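Local coordinates for heme-binding protein A (Haemophilus parasuis 29755, PDB 3TPA) that probably binds glutathione, although named a heme-binding protein, as an extracellular solute-binding protein of the kind that serves bacterial uptake, at residues V11-T16 with S224-A229; G230-K235 with V243-N248; I261-R266 with Y487-K492. The protein carries 1 engineered substitution. All blocks are in the same frame, centred on the assembly; numbering follows the deposited sequence. Where two conformers were deposited one is given.

Contact 1: V11-T16 with S224-A229; sequences VNCIAT and SITPDA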
loop_
_atom_site.group_PDB
_atom_site.type_symbol
_atom_site.label_atom_id
_atom_site.label_comp_id
_atom_site.label_asym_id
_atom_site.label_seq_id
_atom_site.Cartn_x
_atom_site.Cartn_y
_atom_site.Cartn_z
ATOM N N VAL A 11 12.704 -2.482 -21.501
ATOM C CA VAL A 11 13.022 -3.737 -20.824
ATOM C C VAL A 11 12.946 -3.565 -19.302
ATOM O O VAL A 11 13.726 -2.813 -18.708
ATOM C CB VAL A 11 14.405 -4.288 -21.255
ATOM C CG1 VAL A 11 14.763 -5.540 -20.461
ATOM C CG2 VAL A 11 14.419 -4.583 -22.748
ATOM N N ASN A 12 11.991 -4.257 -18.683
ATOM C CA ASN A 12 11.763 -4.176 -17.236
ATOM C C ASN A 12 12.294 -5.447 -16.596
ATOM O O ASN A 12 11.754 -6.528 -16.806
ATOM C CB ASN A 12 10.263 -3.993 -16.937
ATOM C CG ASN A 12 9.950 -3.810 -15.433
ATOM O OD1 ASN A 12 10.799 -3.431 -14.633
ATOM N ND2 ASN A 12 8.715 -4.091 -15.062
ATOM N N CYS A 13 13.362 -5.322 -15.819
ATOM C CA CYS A 13 14.020 -6.503 -15.271
ATOM C C CYS A 13 13.574 -6.727 -13.856
ATOM O O CYS A 13 13.886 -5.932 -12.969
ATOM C CB CYS A 13 15.542 -6.356 -15.318
ATOM S SG CYS A 13 16.197 -6.304 -16.979
ATOM N N ILE A 14 12.848 -7.820 -13.654
ATOM C CA ILE A 14 12.219 -8.101 -12.378
ATOM C C ILE A 14 12.780 -9.343 -11.690
ATOM O O ILE A 14 13.235 -10.278 -12.341
ATOM C CB ILE A 14 10.700 -8.239 -12.547
ATOM C CG1 ILE A 14 10.389 -9.273 -13.633
ATOM C CG2 ILE A 14 10.093 -6.889 -12.914
ATOM C CD1 ILE A 14 8.921 -9.616 -13.737
ATOM N N ALA A 15 12.718 -9.345 -10.364
ATOM C CA ALA A 15 13.355 -10.379 -9.558
ATOM C C ALA A 15 12.653 -11.733 -9.618
ATOM O O ALA A 15 13.309 -12.772 -9.624
ATOM C CB ALA A 15 13.476 -9.922 -8.124
ATOM N N THR A 16 11.324 -11.730 -9.653
ATOM C CA THR A 16 10.593 -12.999 -9.660
ATOM C C THR A 16 9.469 -13.024 -10.697
ATOM O O THR A 16 8.948 -11.982 -11.083
ATOM C CB THR A 16 10.013 -13.307 -8.274
ATOM O OG1 THR A 16 9.097 -12.273 -7.908
ATOM C CG2 THR A 16 11.130 -13.389 -7.222
ATOM N N SER A 224 11.601 -8.943 -18.106
ATOM C CA SER A 224 12.586 -10.021 -18.089
ATOM C C SER A 224 12.932 -10.461 -16.670
ATOM O O SER A 224 13.465 -9.685 -15.883
ATOM C CB SER A 224 13.858 -9.596 -18.822
ATOM O OG SER A 224 14.891 -10.555 -18.644
ATOM N N ILE A 225 12.629 -11.713 -16.343
ATOM C CA ILE A 225 12.915 -12.207 -14.995
ATOM C C ILE A 225 14.421 -12.368 -14.806
ATOM O O ILE A 225 15.074 -13.163 -15.488
ATOM C CB ILE A 225 12.216 -13.546 -14.670
ATOM C CG1 ILE A 225 10.705 -13.359 -14.544
ATOM C CG2 ILE A 225 12.744 -14.121 -13.365
ATOM C CD1 ILE A 225 10.007 -13.069 -15.851
ATOM N N THR A 226 14.950 -11.615 -13.853
ATOM C CA THR A 226 16.376 -11.506 -13.631
ATOM C C THR A 226 16.580 -11.573 -12.135
ATOM O O THR A 226 16.607 -10.545 -11.468
ATOM C CB THR A 226 16.882 -10.152 -14.129
ATOM O OG1 THR A 226 16.289 -9.853 -15.403
ATOM C CG2 THR A 226 18.417 -10.149 -14.243
ATOM N N PRO A 227 16.752 -12.793 -11.607
ATOM C CA PRO A 227 16.617 -13.056 -10.169
ATOM C C PRO A 227 17.658 -12.432 -9.246
ATOM O O PRO A 227 17.357 -12.261 -8.070
ATOM C CB PRO A 227 16.652 -14.585 -10.085
ATOM C CG PRO A 227 17.319 -15.028 -11.332
ATOM C CD PRO A 227 16.987 -14.023 -12.383
ATOM N N ASP A 228 18.841 -12.081 -9.745
ATOM C CA ASP A 228 19.901 -11.621 -8.849
ATOM C C ASP A 228 20.033 -10.089 -8.829
ATOM O O ASP A 228 20.178 -9.448 -9.881
ATOM C CB ASP A 228 21.244 -12.269 -9.216
ATOM C CG ASP A 228 21.243 -13.797 -9.034
ATOM O OD1 ASP A 228 20.457 -14.327 -8.209
ATOM O OD2 ASP A 228 22.056 -14.468 -9.716
ATOM N N ALA A 229 19.991 -9.516 -7.628
ATOM C CA ALA A 229 20.010 -8.054 -7.457
ATOM C C ALA A 229 21.245 -7.406 -8.076
ATOM O O ALA A 229 21.152 -6.342 -8.693
ATOM C CB ALA A 229 19.933 -7.688 -5.995
HETATM O O HOH W 1 14.990 -13.044 -6.736
#
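Ser224 offers its peptide carbonyl to two donors that arrive on opposite faces of the carbonyl plane. From one face comes Ile14 N, 3.0 Å from Ser224 O and 38° out of the plane; from the other comes the Thr226 hydroxyl, with OG1 2.9 Å from Ser224 O and inclined more steeply, at 58°. Two bonds therefore grip this oxygen, one from across the contact and one from within its own segment. The Ile14 carbonyl is met closer to its plane: Thr226 N lies 2.6 Å from Ile14 O and its N-H points almost straight at the oxygen. Ser224 N, 2.7 Å from Asn12 O, completes three backbone bonds between the segments that fix the parallel pairs Cys13-Ser224 and Ile14-Ile225. Thr226 OG1, anti to its carbonyl carbon (chi1 -43°), also sits 3.6 Å from Cys13 CB. On the face opposite Cys13 and Ser224, the branches of Ile14 and Ile225 cross obliquely and meet through their CD1 atoms, 4.2 Å apart. Where the strands end, Pro227 CA makes a CH...O contact of 3.4 Å with Ala15 O, and a water donates to Pro227 O and weakly to Ala15 O. Cys13 is in addition tied by a disulfide to Cys241. Strand 9-14 thus lies between strands 220-225 and 243-244, parallel to both, while helix 229-237 connects those two: a beta-alpha-beta unit split by an inserted strand, consistent with the periplasmic-binding-protein fold.

Contact 2: G230-K235 with V243-N248; sequences GTRYAK and VIDFPN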
loop_
_atom_site.group_PDB
_atom_site.type_symbol
_atom_site.label_atom_id
_atom_site.label_comp_id
_atom_site.label_asym_id
_atom_site.label_seq_id
_atom_site.Cartn_x
_atom_site.Cartn_y
_atom_site.Cartn_z
ATOM N N GLY A 230 22.399 -8.038 -7.879
ATOM C CA GLY A 230 23.658 -7.519 -8.399
ATOM C C GLY A 230 23.657 -7.507 -9.910
ATOM O O GLY A 230 24.191 -6.592 -10.544
ATOM N N THR A 231 23.051 -8.539 -10.489
ATOM C CA THR A 231 22.977 -8.677 -11.934
ATOM C C THR A 231 22.029 -7.645 -12.544
ATOM O O THR A 231 22.317 -7.058 -13.585
ATOM C CB THR A 231 22.542 -10.105 -12.335
ATOM O OG1 THR A 231 23.514 -11.044 -11.854
ATOM C CG2 THR A 231 22.408 -10.232 -13.856
ATOM N N ARG A 232 20.891 -7.433 -11.893
ATOM C CA ARG A 232 19.975 -6.369 -12.296
ATOM C C ARG A 232 20.709 -5.022 -12.332
ATOM O O ARG A 232 20.634 -4.301 -13.318
ATOM C CB ARG A 232 18.743 -6.304 -11.374
ATOM C CG ARG A 232 17.790 -7.514 -11.472
ATOM C CD ARG A 232 16.383 -7.237 -10.868
ATOM N NE ARG A 232 16.391 -7.092 -9.409
ATOM C CZ ARG A 232 16.595 -8.086 -8.551
ATOM N NH1 ARG A 232 16.820 -9.324 -8.990
ATOM N NH2 ARG A 232 16.579 -7.848 -7.250
ATOM N N TYR A 233 21.419 -4.687 -11.259
ATOM C CA TYR A 233 22.200 -3.446 -11.227
ATOM C C TYR A 233 23.175 -3.373 -12.413
ATOM O O TYR A 233 23.149 -2.418 -13.192
ATOM C CB TYR A 233 22.971 -3.346 -9.911
ATOM C CG TYR A 233 23.888 -2.141 -9.756
ATOM C CD1 TYR A 233 23.670 -0.953 -10.456
ATOM C CD2 TYR A 233 24.970 -2.198 -8.887
ATOM C CE1 TYR A 233 24.519 0.142 -10.291
ATOM C CE2 TYR A 233 25.815 -1.119 -8.715
ATOM C CZ TYR A 233 25.594 0.045 -9.412
ATOM O OH TYR A 233 26.472 1.087 -9.211
ATOM N N ALA A 234 24.019 -4.394 -12.548
ATOM C CA ALA A 234 25.035 -4.436 -13.611
ATOM C C ALA A 234 24.403 -4.198 -14.978
ATOM O O ALA A 234 24.906 -3.409 -15.772
ATOM C CB ALA A 234 25.753 -5.778 -13.604
ATOM N N LYS A 235 23.285 -4.871 -15.237
ATOM C CA LYS A 235 22.649 -4.778 -16.549
ATOM C C LYS A 235 22.037 -3.413 -16.784
ATOM O O LYS A 235 21.948 -2.952 -17.919
ATOM C CB LYS A 235 21.604 -5.883 -16.752
ATOM C CG LYS A 235 22.227 -7.230 -17.088
ATOM C CD LYS A 235 21.194 -8.331 -17.224
ATOM C CE LYS A 235 20.791 -8.520 -18.669
ATOM N NZ LYS A 235 21.926 -9.059 -19.462
ATOM N N VAL A 243 14.683 -0.660 -16.423
ATOM C CA VAL A 243 14.166 -0.484 -15.068
ATOM C C VAL A 243 14.517 -1.749 -14.307
ATOM O O VAL A 243 14.503 -2.820 -14.888
ATOM C CB VAL A 243 12.609 -0.365 -15.049
ATOM C CG1 VAL A 243 12.088 0.087 -13.670
ATOM C CG2 VAL A 243 12.094 0.551 -16.151
ATOM N N ILE A 244 14.807 -1.638 -13.013
ATOM C CA ILE A 244 14.954 -2.824 -12.178
ATOM C C ILE A 244 14.134 -2.693 -10.903
ATOM O O ILE A 244 13.803 -1.586 -10.471
ATOM C CB ILE A 244 16.434 -3.100 -11.801
ATOM C CG1 ILE A 244 16.973 -1.984 -10.897
ATOM C CG2 ILE A 244 17.288 -3.267 -13.058
ATOM C CD1 ILE A 244 18.290 -2.328 -10.215
ATOM N N ASP A 245 13.802 -3.828 -10.301
ATOM C CA ASP A 245 13.126 -3.816 -9.014
ATOM C C ASP A 245 14.034 -4.403 -7.926
ATOM O O ASP A 245 15.124 -4.902 -8.212
ATOM C CB ASP A 245 11.768 -4.533 -9.082
ATOM C CG ASP A 245 11.885 -6.028 -9.316
ATOM O OD1 ASP A 245 12.999 -6.522 -9.603
ATOM O OD2 ASP A 245 10.837 -6.711 -9.231
ATOM N N PHE A 246 13.576 -4.305 -6.681
ATOM C CA PHE A 246 14.313 -4.788 -5.507
ATOM C C PHE A 246 15.834 -4.626 -5.622
ATOM O O PHE A 246 16.575 -5.593 -5.518
ATOM C CB PHE A 246 13.927 -6.242 -5.183
ATOM C CG PHE A 246 12.462 -6.411 -4.815
ATOM C CD1 PHE A 246 12.014 -6.153 -3.531
ATOM C CD2 PHE A 246 11.537 -6.800 -5.766
ATOM C CE1 PHE A 246 10.653 -6.293 -3.198
ATOM C CE2 PHE A 246 10.181 -6.942 -5.441
ATOM C CZ PHE A 246 9.739 -6.691 -4.159
ATOM N N PRO A 247 16.299 -3.383 -5.816
ATOM C CA PRO A 247 17.740 -3.135 -5.784
ATOM C C PRO A 247 18.332 -3.441 -4.409
ATOM O O PRO A 247 17.733 -3.080 -3.400
ATOM C CB PRO A 247 17.836 -1.632 -6.047
ATOM C CG PRO A 247 16.537 -1.079 -5.524
ATOM C CD PRO A 247 15.517 -2.135 -5.855
ATOM N N ASN A 248 19.485 -4.107 -4.353
ATOM C CA ASN A 248 20.173 -4.263 -3.077
ATOM C C ASN A 248 20.504 -2.896 -2.507
ATOM O O ASN A 248 21.048 -2.036 -3.202
ATOM C CB ASN A 248 21.458 -5.079 -3.230
ATOM C CG ASN A 248 21.228 -6.572 -3.121
ATOM O OD1 ASN A 248 20.166 -7.029 -2.695
ATOM N ND2 ASN A 248 22.236 -7.348 -3.507
#
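Arg232 spends its guanidinium on backbone carbonyls just beyond strand 243-244. Its NE donates to Asp245 O at 2.8 Å, and NH2 donates to Phe246 O, also at 2.8 Å. Phe246 O lies only 8° out of the guanidinium plane, whereas the nitrogen stands above the Phe246 carbonyl plane; Asp245 O is tilted somewhat further from the guanidinium. A bend at chi3 (-69°) brings NE up to Asp245 O. The third nitrogen, NH1, donates to Thr226 O, and weakly to Pro227 O. Asp245 OD1, 3.4 Å from Arg232 NE, forms a salt bridge of charges alone, well out of the guanidinium plane: the carboxylate is turned 83° from the guanidinium and no N-H of the arginine points at that oxygen, which instead takes a weak hydrogen bond from Ala15 N. At the base of the arginine, Ile244 CG2 packs 3.8 Å from Arg232 CB, apolar against apolar, and is 3.5 Å from Arg232 O. Tyr233 OH, turned away from this contact, bonds Asp258. Helix 229-237 is thereby fastened to the edge strand that follows it; helix 249-255 packs on both through Tyr233 and Ile244, and Pro489 of strand 478-491 touches Ile244.

Contact 3: I261-R266 with Y487-K492; sequences INLLER and YVPLNK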
loop_
_atom_site.group_PDB
_atom_site.type_symbol
_atom_site.label_atom_id
_atom_site.label_comp_id
_atom_site.label_asym_id
_atom_site.label_seq_id
_atom_site.Cartn_x
_atom_site.Cartn_y
_atom_site.Cartn_z
ATOM N N ILE A 261 22.409 5.982 -14.587
ATOM C CA ILE A 261 21.236 5.713 -13.758
ATOM C C ILE A 261 20.557 6.976 -13.262
ATOM O O ILE A 261 21.205 7.938 -12.821
ATOM C CB ILE A 261 21.596 4.798 -12.555
ATOM C CG1 ILE A 261 22.035 3.416 -13.063
ATOM C CG2 ILE A 261 20.412 4.680 -11.586
ATOM C CD1 ILE A 261 22.749 2.579 -12.018
ATOM N N ASN A 262 19.232 6.956 -13.367
ATOM C CA ASN A 262 18.360 7.968 -12.813
ATOM C C ASN A 262 17.617 7.293 -11.657
ATOM O O ASN A 262 16.617 6.599 -11.873
ATOM C CB ASN A 262 17.385 8.432 -13.896
ATOM C CG ASN A 262 16.304 9.360 -13.369
ATOM O OD1 ASN A 262 16.460 10.007 -12.333
ATOM N ND2 ASN A 262 15.196 9.426 -14.091
ATOM N N LEU A 263 18.128 7.468 -10.439
ATOM C CA LEU A 263 17.550 6.804 -9.278
ATOM C C LEU A 263 16.423 7.644 -8.671
ATOM O O LEU A 263 16.680 8.670 -8.054
ATOM C CB LEU A 263 18.619 6.539 -8.212
ATOM C CG LEU A 263 18.061 5.835 -6.963
ATOM C CD1 LEU A 263 17.691 4.382 -7.276
ATOM C CD2 LEU A 263 19.040 5.897 -5.812
ATOM N N LEU A 264 15.180 7.205 -8.853
ATOM C CA LEU A 264 14.033 7.882 -8.246
ATOM C C LEU A 264 13.744 7.317 -6.849
ATOM O O LEU A 264 13.845 6.105 -6.627
ATOM C CB LEU A 264 12.792 7.732 -9.128
ATOM C CG LEU A 264 12.893 8.185 -10.585
ATOM C CD1 LEU A 264 11.620 7.839 -11.346
ATOM C CD2 LEU A 264 13.178 9.679 -10.670
ATOM N N GLU A 265 13.372 8.189 -5.912
ATOM C CA GLU A 265 13.043 7.757 -4.552
ATOM C C GLU A 265 11.920 8.581 -3.951
ATOM O O GLU A 265 11.713 9.734 -4.315
ATOM C CB GLU A 265 14.258 7.864 -3.633
ATOM C CG GLU A 265 14.860 9.267 -3.568
ATOM C CD GLU A 265 16.073 9.315 -2.662
ATOM O OE1 GLU A 265 17.203 9.384 -3.181
ATOM O OE2 GLU A 265 15.901 9.262 -1.430
ATOM N N ARG A 266 11.198 7.964 -3.027
ATOM C CA ARG A 266 10.215 8.670 -2.211
ATOM C C ARG A 266 9.784 7.778 -1.051
ATOM O O ARG A 266 9.969 6.569 -1.083
ATOM C CB ARG A 266 9.016 9.111 -3.043
ATOM C CG ARG A 266 8.221 7.984 -3.668
ATOM C CD ARG A 266 6.986 8.536 -4.366
ATOM N NE ARG A 266 6.035 9.056 -3.390
ATOM C CZ ARG A 266 5.019 9.858 -3.676
ATOM N NH1 ARG A 266 4.215 10.254 -2.707
ATOM N NH2 ARG A 266 4.798 10.256 -4.921
ATOM N N TYR A 487 12.634 2.848 -3.939
ATOM C CA TYR A 487 13.507 3.235 -5.037
ATOM C C TYR A 487 13.043 2.656 -6.351
ATOM O O TYR A 487 12.659 1.497 -6.426
ATOM C CB TYR A 487 14.932 2.752 -4.774
ATOM C CG TYR A 487 15.581 3.386 -3.578
ATOM C CD1 TYR A 487 16.003 4.703 -3.620
ATOM C CD2 TYR A 487 15.764 2.671 -2.405
ATOM C CE1 TYR A 487 16.596 5.300 -2.522
ATOM C CE2 TYR A 487 16.367 3.263 -1.288
ATOM C CZ TYR A 487 16.788 4.574 -1.365
ATOM O OH TYR A 487 17.380 5.185 -0.283
ATOM N N VAL A 488 13.088 3.470 -7.393
ATOM C CA VAL A 488 12.955 2.966 -8.757
ATOM C C VAL A 488 14.200 3.371 -9.559
ATOM O O VAL A 488 14.329 4.515 -10.009
ATOM C CB VAL A 488 11.688 3.471 -9.460
ATOM C CG1 VAL A 488 11.683 3.041 -10.915
ATOM C CG2 VAL A 488 10.426 2.953 -8.769
ATOM N N PRO A 489 15.141 2.429 -9.718
ATOM C CA PRO A 489 16.355 2.721 -10.493
ATOM C C PRO A 489 16.072 2.622 -11.991
ATOM O O PRO A 489 15.688 1.562 -12.482
ATOM C CB PRO A 489 17.326 1.615 -10.053
ATOM C CG PRO A 489 16.667 0.944 -8.843
ATOM C CD PRO A 489 15.202 1.104 -9.081
ATOM N N LEU A 490 16.256 3.725 -12.705
ATOM C CA LEU A 490 15.993 3.761 -14.136
ATOM C C LEU A 490 17.254 3.984 -14.954
ATOM O O LEU A 490 18.151 4.708 -14.538
ATOM C CB LEU A 490 15.042 4.907 -14.467
ATOM C CG LEU A 490 13.650 4.919 -13.873
ATOM C CD1 LEU A 490 12.997 6.251 -14.186
ATOM C CD2 LEU A 490 12.846 3.757 -14.424
ATOM N N ASN A 491 17.305 3.401 -16.142
ATOM C CA ASN A 491 18.339 3.813 -17.091
ATOM C C ASN A 491 18.052 5.232 -17.575
ATOM O O ASN A 491 16.893 5.648 -17.654
ATOM C CB ASN A 491 18.446 2.863 -18.284
ATOM C CG ASN A 491 19.673 3.159 -19.146
ATOM O OD1 ASN A 491 19.631 4.015 -20.035
ATOM N ND2 ASN A 491 20.783 2.483 -18.852
ATOM N N LYS A 492 19.110 5.968 -17.896
ATOM C CA LYS A 492 19.017 7.385 -18.242
ATOM C C LYS A 492 18.139 7.649 -19.463
ATOM O O LYS A 492 17.663 8.766 -19.657
ATOM C CB LYS A 492 20.423 7.959 -18.471
ATOM C CG LYS A 492 20.481 9.474 -18.652
ATOM C CD LYS A 492 21.907 9.961 -18.929
ATOM C CE LYS A 492 22.118 10.256 -20.409
ATOM N NZ LYS A 492 23.485 10.770 -20.713
HETATM O O HOH W 2 15.781 8.117 -16.548
HETATM O O HOH W 3 17.954 7.636 -0.177
#
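Glu265 and Tyr487 lie side by side and point the same way, with Glu265 CB 3.6 Å from Tyr487 CD1 and the carboxylate turned 69° from the ring. Glu265 has CG between its backbone N and carbonyl carbon (chi1 57°), and beyond it the chain runs extended, taking the acid toward the phenol end of the ring. A water in the ring plane at its edge closes the pair: it donates to Glu265 OE2 and accepts from Tyr487 OH. Leu263, on the same face of the sheet, splits its two methyls between neighbours: CD2 is 3.9 Å from Tyr487 CD1, and CD1 is 3.9 Å from Pro489 CG. The opposite face carries Asn262, Leu264, Val488 and Leu490; the CD1 atoms of the two leucines come within 3.5 Å of each other at a slant. Asn262 runs alongside Leu490, its ND2 3.9 Å from Leu490 CD1, and donates to a second water that bonds Asn491 O. Four backbone bonds hold the register, among them Asn262 N to Leu490 O at 2.8 Å, in an antiparallel pair with axes at 159°. Helix 249-255 covers the Leu263-Pro489-Tyr487 face through Ile252 and Met255, and helix 229-237 packs on Ile261; along the edge of 487-491 turned away from 261-266, Val243 touches Val488 and Leu490. In the sheet order, strands 478-491 and 261-276 as wholes stand between 310-312 and 407-413.

The three contacts form a chain of packing on one side of the protein's centre, with contact 2 in the middle. Contacts 1 and 2 are closest, their centres about 7 Å apart: Cys13 N lies 2.9 Å from Val243 O, a probable bond between neighbouring strands of one sheet. Contact 3 belongs to a different sheet, its centre about 11 Å from that of contact 2; the two touch through Ile244 O and Pro489 CD at 3.3 Å and through Tyr233 CE1 and Ile261 CD1 at 3.5 Å. Contacts 1 and 3 stay about 7 Å apart at their nearest atoms, so contact 2, whose strand belongs to contact 1's sheet, is the part packing on contact 3's.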